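Local atomic coordinates of Sqt1 (Chaetomium thermophilum, PDB entry 4ZOY), a protein that probably acts as a dedicated WD40-repeat chaperone in ribosome biogenesis, capturing a nascent ribosomal protein while it is still being translated. Residues V354-L367 and V404-P416. Numbering follows the deposited sequence.
Sequences VFDTSRSFALRRHL and VRRWDLRGGTAGP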
loop_
_atom_site.group_PDB
_atom_site.type_symbol
_atom_site.label_atom_id
_atom_site.label_comp_id
_atom_site.label_asym_id
_atom_site.label_seq_id
_atom_site.Cartn_x
_atom_site.Cartn_y
_atom_site.Cartn_z
ATOM N N VAL A 354 -13.966 8.184 -8.491
ATOM C CA VAL A 354 -14.203 6.828 -8.962
ATOM C C VAL A 354 -14.422 6.883 -10.461
ATOM O O VAL A 354 -15.260 7.653 -10.940
ATOM C CB VAL A 354 -15.416 6.193 -8.264
ATOM C CG1 VAL A 354 -15.620 4.739 -8.708
ATOM C CG2 VAL A 354 -15.249 6.271 -6.751
ATOM N N PHE A 355 -13.667 6.068 -11.192
ATOM C CA PHE A 355 -13.734 6.054 -12.658
ATOM C C PHE A 355 -14.159 4.679 -13.177
ATOM O O PHE A 355 -13.782 3.647 -12.608
ATOM C CB PHE A 355 -12.373 6.426 -13.246
ATOM C CG PHE A 355 -11.842 7.738 -12.755
ATOM C CD1 PHE A 355 -12.186 8.913 -13.403
ATOM C CD2 PHE A 355 -10.996 7.803 -11.649
ATOM C CE1 PHE A 355 -11.702 10.132 -12.969
ATOM C CE2 PHE A 355 -10.514 9.027 -11.197
ATOM C CZ PHE A 355 -10.863 10.196 -11.860
ATOM N N ASP A 356 -14.917 4.669 -14.270
ATOM C CA ASP A 356 -15.384 3.430 -14.896
ATOM C C ASP A 356 -14.378 2.909 -15.927
ATOM O O ASP A 356 -14.227 3.470 -17.014
ATOM C CB ASP A 356 -16.750 3.665 -15.542
ATOM C CG ASP A 356 -17.911 3.508 -14.559
ATOM O OD1 ASP A 356 -17.668 3.273 -13.351
ATOM O OD2 ASP A 356 -19.074 3.612 -15.004
ATOM N N THR A 357 -13.672 1.838 -15.575
ATOM C CA THR A 357 -12.554 1.362 -16.375
ATOM C C THR A 357 -12.990 0.747 -17.702
ATOM O O THR A 357 -12.171 0.613 -18.601
ATOM C CB THR A 357 -11.719 0.328 -15.591
ATOM O OG1 THR A 357 -12.512 -0.841 -15.344
ATOM C CG2 THR A 357 -11.267 0.912 -14.257
ATOM N N SER A 358 -14.263 0.380 -17.816
ATOM C CA SER A 358 -14.768 -0.190 -19.056
ATOM C C SER A 358 -15.446 0.879 -19.906
ATOM O O SER A 358 -16.063 0.566 -20.919
ATOM C CB SER A 358 -15.743 -1.334 -18.775
ATOM O OG SER A 358 -16.894 -0.863 -18.095
ATOM N N ARG A 359 -15.308 2.140 -19.510
ATOM C CA ARG A 359 -15.942 3.243 -20.237
ATOM C C ARG A 359 -14.993 4.425 -20.419
ATOM O O ARG A 359 -15.357 5.576 -20.169
ATOM C CB ARG A 359 -17.211 3.686 -19.512
ATOM C CG ARG A 359 -18.237 2.580 -19.343
ATOM C CD ARG A 359 -19.423 3.045 -18.510
ATOM N NE ARG A 359 -19.893 4.328 -18.997
ATOM C CZ ARG A 359 -19.926 5.462 -18.300
ATOM N NH1 ARG A 359 -19.568 5.522 -17.017
ATOM N NH2 ARG A 359 -20.360 6.552 -18.898
ATOM N N SER A 360 -13.779 4.128 -20.871
ATOM C CA SER A 360 -12.748 5.144 -21.089
ATOM C C SER A 360 -12.489 5.957 -19.828
ATOM O O SER A 360 -12.150 7.138 -19.896
ATOM C CB SER A 360 -13.131 6.065 -22.256
ATOM O OG SER A 360 -12.014 6.842 -22.663
ATOM N N PHE A 361 -12.633 5.300 -18.680
ATOM C CA PHE A 361 -12.371 5.934 -17.394
ATOM C C PHE A 361 -13.233 7.183 -17.210
ATOM O O PHE A 361 -12.810 8.184 -16.602
ATOM C CB PHE A 361 -10.877 6.218 -17.246
ATOM C CG PHE A 361 -10.066 4.961 -17.082
ATOM C CD1 PHE A 361 -9.726 4.196 -18.184
ATOM C CD2 PHE A 361 -9.690 4.522 -15.818
ATOM C CE1 PHE A 361 -9.010 3.007 -18.034
ATOM C CE2 PHE A 361 -8.980 3.345 -15.658
ATOM C CZ PHE A 361 -8.642 2.585 -16.766
ATOM N N ALA A 362 -14.467 7.095 -17.704
ATOM C CA ALA A 362 -15.469 8.118 -17.413
ATOM C C ALA A 362 -15.640 8.261 -15.911
ATOM O O ALA A 362 -15.478 7.299 -15.155
ATOM C CB ALA A 362 -16.805 7.772 -18.052
ATOM N N LEU A 363 -15.973 9.464 -15.474
ATOM C CA LEU A 363 -16.174 9.710 -14.055
ATOM C C LEU A 363 -17.483 9.115 -13.572
ATOM O O LEU A 363 -18.557 9.406 -14.116
ATOM C CB LEU A 363 -16.144 11.209 -13.771
ATOM C CG LEU A 363 -16.338 11.653 -12.321
ATOM C CD1 LEU A 363 -15.203 11.119 -11.466
ATOM C CD2 LEU A 363 -16.340 13.169 -12.298
ATOM N N ARG A 364 -17.390 8.242 -12.574
ATOM C CA ARG A 364 -18.569 7.646 -11.964
ATOM C C ARG A 364 -19.055 8.502 -10.801
ATOM O O ARG A 364 -20.241 8.746 -10.647
ATOM C CB ARG A 364 -18.258 6.228 -11.480
ATOM C CG ARG A 364 -19.488 5.410 -11.153
ATOM C CD ARG A 364 -19.106 4.071 -10.525
ATOM N NE ARG A 364 -20.282 3.243 -10.281
ATOM C CZ ARG A 364 -20.689 2.272 -11.090
ATOM N NH1 ARG A 364 -20.007 1.990 -12.194
ATOM N NH2 ARG A 364 -21.775 1.575 -10.793
ATOM N N ARG A 365 -18.120 8.948 -9.982
ATOM C CA ARG A 365 -18.465 9.743 -8.818
ATOM C C ARG A 365 -17.257 10.505 -8.315
ATOM O O ARG A 365 -16.147 9.975 -8.254
ATOM C CB ARG A 365 -19.021 8.855 -7.701
ATOM C CG ARG A 365 -19.674 9.637 -6.566
ATOM C CD ARG A 365 -20.634 8.762 -5.778
ATOM N NE ARG A 365 -21.550 9.557 -4.966
ATOM C CZ ARG A 365 -22.634 9.068 -4.372
ATOM N NH1 ARG A 365 -22.938 7.781 -4.501
ATOM N NH2 ARG A 365 -23.415 9.867 -3.653
ATOM N N HIS A 366 -17.480 11.763 -7.952
ATOM C CA HIS A 366 -16.469 12.581 -7.313
ATOM C C HIS A 366 -16.939 12.836 -5.889
ATOM O O HIS A 366 -17.853 13.632 -5.661
ATOM C CB HIS A 366 -16.276 13.891 -8.083
ATOM C CG HIS A 366 -15.125 14.722 -7.602
ATOM N ND1 HIS A 366 -14.904 16.004 -8.062
ATOM C CD2 HIS A 366 -14.122 14.457 -6.730
ATOM C CE1 HIS A 366 -13.826 16.497 -7.481
ATOM N NE2 HIS A 366 -13.326 15.576 -6.673
ATOM N N LEU A 367 -16.339 12.126 -4.942
ATOM C CA LEU A 367 -16.697 12.260 -3.527
ATOM C C LEU A 367 -15.881 13.381 -2.903
ATOM O O LEU A 367 -14.808 13.156 -2.326
ATOM C CB LEU A 367 -16.466 10.944 -2.775
ATOM C CG LEU A 367 -17.299 9.739 -3.202
ATOM C CD1 LEU A 367 -16.784 8.477 -2.523
ATOM C CD2 LEU A 367 -18.771 9.957 -2.876
ATOM N N VAL A 404 -11.514 6.883 9.601
ATOM C CA VAL A 404 -11.553 5.802 8.620
ATOM C C VAL A 404 -12.987 5.682 8.140
ATOM O O VAL A 404 -13.924 5.734 8.937
ATOM C CB VAL A 404 -11.079 4.463 9.214
ATOM C CG1 VAL A 404 -11.095 3.364 8.146
ATOM C CG2 VAL A 404 -9.699 4.614 9.813
ATOM N N ARG A 405 -13.175 5.553 6.832
ATOM C CA ARG A 405 -14.520 5.460 6.285
ATOM C C ARG A 405 -14.654 4.295 5.331
ATOM O O ARG A 405 -13.668 3.812 4.785
ATOM C CB ARG A 405 -14.908 6.767 5.583
ATOM C CG ARG A 405 -15.079 7.937 6.544
ATOM C CD ARG A 405 -15.732 9.163 5.931
ATOM N NE ARG A 405 -16.027 10.113 7.005
ATOM C CZ ARG A 405 -15.194 11.066 7.403
ATOM N NH1 ARG A 405 -14.029 11.242 6.797
ATOM N NH2 ARG A 405 -15.529 11.858 8.420
ATOM N N ARG A 406 -15.885 3.831 5.139
ATOM C CA ARG A 406 -16.103 2.824 4.121
ATOM C C ARG A 406 -17.245 3.273 3.237
ATOM O O ARG A 406 -18.247 3.827 3.713
ATOM C CB ARG A 406 -16.382 1.466 4.714
ATOM C CG ARG A 406 -16.467 0.433 3.596
ATOM C CD ARG A 406 -16.446 -0.919 4.135
ATOM N NE ARG A 406 -15.179 -1.268 4.749
ATOM C CZ ARG A 406 -15.044 -2.280 5.595
ATOM N NH1 ARG A 406 -16.118 -2.987 5.953
ATOM N NH2 ARG A 406 -13.868 -2.591 6.086
ATOM N N TRP A 407 -17.063 3.036 1.944
ATOM C CA TRP A 407 -17.914 3.585 0.908
ATOM C C TRP A 407 -18.477 2.485 0.039
ATOM O O TRP A 407 -17.779 1.517 -0.285
ATOM C CB TRP A 407 -17.135 4.558 0.025
ATOM C CG TRP A 407 -16.360 5.577 0.782
ATOM C CD1 TRP A 407 -15.074 5.473 1.217
ATOM C CD2 TRP A 407 -16.823 6.866 1.180
ATOM N NE1 TRP A 407 -14.705 6.625 1.865
ATOM C CE2 TRP A 407 -15.765 7.493 1.865
ATOM C CE3 TRP A 407 -18.038 7.546 1.041
ATOM C CZ2 TRP A 407 -15.876 8.770 2.397
ATOM C CZ3 TRP A 407 -18.149 8.814 1.566
ATOM C CH2 TRP A 407 -17.075 9.414 2.236
ATOM N N ASP A 408 -19.741 2.659 -0.324
ATOM C CA ASP A 408 -20.429 1.846 -1.318
ATOM C C ASP A 408 -20.341 2.593 -2.644
ATOM O O ASP A 408 -20.936 3.658 -2.802
ATOM C CB ASP A 408 -21.883 1.621 -0.857
ATOM C CG ASP A 408 -22.797 1.052 -1.932
ATOM O OD1 ASP A 408 -22.347 0.642 -3.020
ATOM O OD2 ASP A 408 -24.014 1.014 -1.641
ATOM N N LEU A 409 -19.597 2.036 -3.598
ATOM C CA LEU A 409 -19.300 2.754 -4.836
ATOM C C LEU A 409 -20.229 2.387 -5.991
ATOM O O LEU A 409 -19.936 2.709 -7.139
ATOM C CB LEU A 409 -17.846 2.507 -5.258
ATOM C CG LEU A 409 -16.773 2.951 -4.250
ATOM C CD1 LEU A 409 -15.394 2.778 -4.866
ATOM C CD2 LEU A 409 -16.980 4.389 -3.782
ATOM N N ARG A 410 -21.339 1.718 -5.702
ATOM C CA ARG A 410 -22.263 1.364 -6.785
ATOM C C ARG A 410 -22.934 2.584 -7.410
ATOM O O ARG A 410 -23.261 2.567 -8.594
ATOM C CB ARG A 410 -23.337 0.393 -6.285
ATOM C CG ARG A 410 -22.800 -0.980 -5.954
ATOM C CD ARG A 410 -23.884 -1.833 -5.316
ATOM N NE ARG A 410 -24.352 -1.255 -4.059
ATOM C CZ ARG A 410 -25.438 -1.655 -3.401
ATOM N NH1 ARG A 410 -26.194 -2.632 -3.885
ATOM N NH2 ARG A 410 -25.775 -1.070 -2.260
ATOM N N GLY A 411 -23.157 3.623 -6.613
ATOM C CA GLY A 411 -23.817 4.830 -7.093
ATOM C C GLY A 411 -23.014 5.647 -8.090
ATOM O O GLY A 411 -21.827 5.395 -8.307
ATOM N N GLY A 412 -23.665 6.630 -8.705
ATOM C CA GLY A 412 -22.990 7.517 -9.635
ATOM C C GLY A 412 -23.380 7.292 -11.085
ATOM O O GLY A 412 -24.281 6.509 -11.386
ATOM N N THR A 413 -22.688 7.985 -11.986
ATOM C CA THR A 413 -22.960 7.888 -13.418
ATOM C C THR A 413 -22.227 6.696 -14.017
ATOM O O THR A 413 -21.016 6.750 -14.242
ATOM C CB THR A 413 -22.556 9.182 -14.153
ATOM O OG1 THR A 413 -21.235 9.573 -13.753
ATOM C CG2 THR A 413 -23.518 10.306 -13.818
ATOM N N ALA A 414 -22.968 5.624 -14.293
ATOM C CA ALA A 414 -22.362 4.358 -14.699
ATOM C C ALA A 414 -22.649 4.016 -16.159
ATOM O O ALA A 414 -22.463 2.875 -16.585
ATOM C CB ALA A 414 -22.847 3.230 -13.792
ATOM N N GLY A 415 -23.097 5.010 -16.920
ATOM C CA GLY A 415 -23.351 4.823 -18.339
ATOM C C GLY A 415 -24.624 4.046 -18.622
ATOM O O GLY A 415 -25.665 4.317 -18.021
ATOM N N PRO A 416 -24.544 3.072 -19.545
ATOM C CA PRO A 416 -25.690 2.259 -19.975
ATOM C C PRO A 416 -26.419 1.576 -18.823
ATOM O O PRO A 416 -26.121 0.416 -18.552
ATOM C CB PRO A 416 -25.049 1.216 -20.901
ATOM C CG PRO A 416 -23.789 1.855 -21.382
ATOM C CD PRO A 416 -23.300 2.681 -20.233
HETATM O O HOH W 1 -19.947 0.931 -15.801
HETATM O O HOH W 2 -20.786 5.968 -4.352
#
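Thr413 OG1 donates to Leu363 O at 2.7 Å, the hydroxyl approaching within the plane of that carbonyl, where a lone pair of the oxygen points. The hydroxyl lies between the backbone N and the carbonyl carbon of its own residue (chi1 48°), which turns it toward strand 362-367. The same residue's backbone Thr413 N bonds to the next carbonyl of the strand, Arg364 O, at 2.9 Å, so threonine holds the strand through both backbone and side chain. Gly412 CA passes 3.2 Å from Arg364 O, where a side chain would collide with that oxygen.

Arg364 reaches across with an extended chain, swung away from its own backbone N (chi1 -166°). Arg364 NH2 gives Arg410 O a nearly straight bond of 2.8 Å (166° at the hydrogen), lying close to the guanidinium plane. NE contributes weaker bonds to Leu409 O and Gly411 O, while Arg364 NH1 makes a salt bridge of 2.9 Å to Asp356 OD1 on its syn side. Ala414 CB lies over one guanidinium face, 3.5 Å from Arg364 NH1; its small methyl fits that close approach. A leucine in place of Arg364 would probably leave Asp356 OD1 without its charged mate and the carbonyl of Arg410 without this donor.

Asp356 spends its second oxygen on Arg359, whose guanidinium lies flat against the backbone of Ala414 and Gly415. A water links Asp356 OD2 to Ala414 O.

Deeper down, branched apolar residues fill the seam: Val354 CG2 meets Leu409 CD2 at 3.9 Å, and Leu367 CD1 sits over the six-membered ring of Trp407 in a CH-pi contact, while Trp407 NE1 bonds to Ser397. Trp407-Asp408 is the WD dipeptide ending its strand; the loop beyond it covers the outer strand of the preceding blade, joining adjacent four-stranded blades of an eight-bladed WD40 beta-propeller.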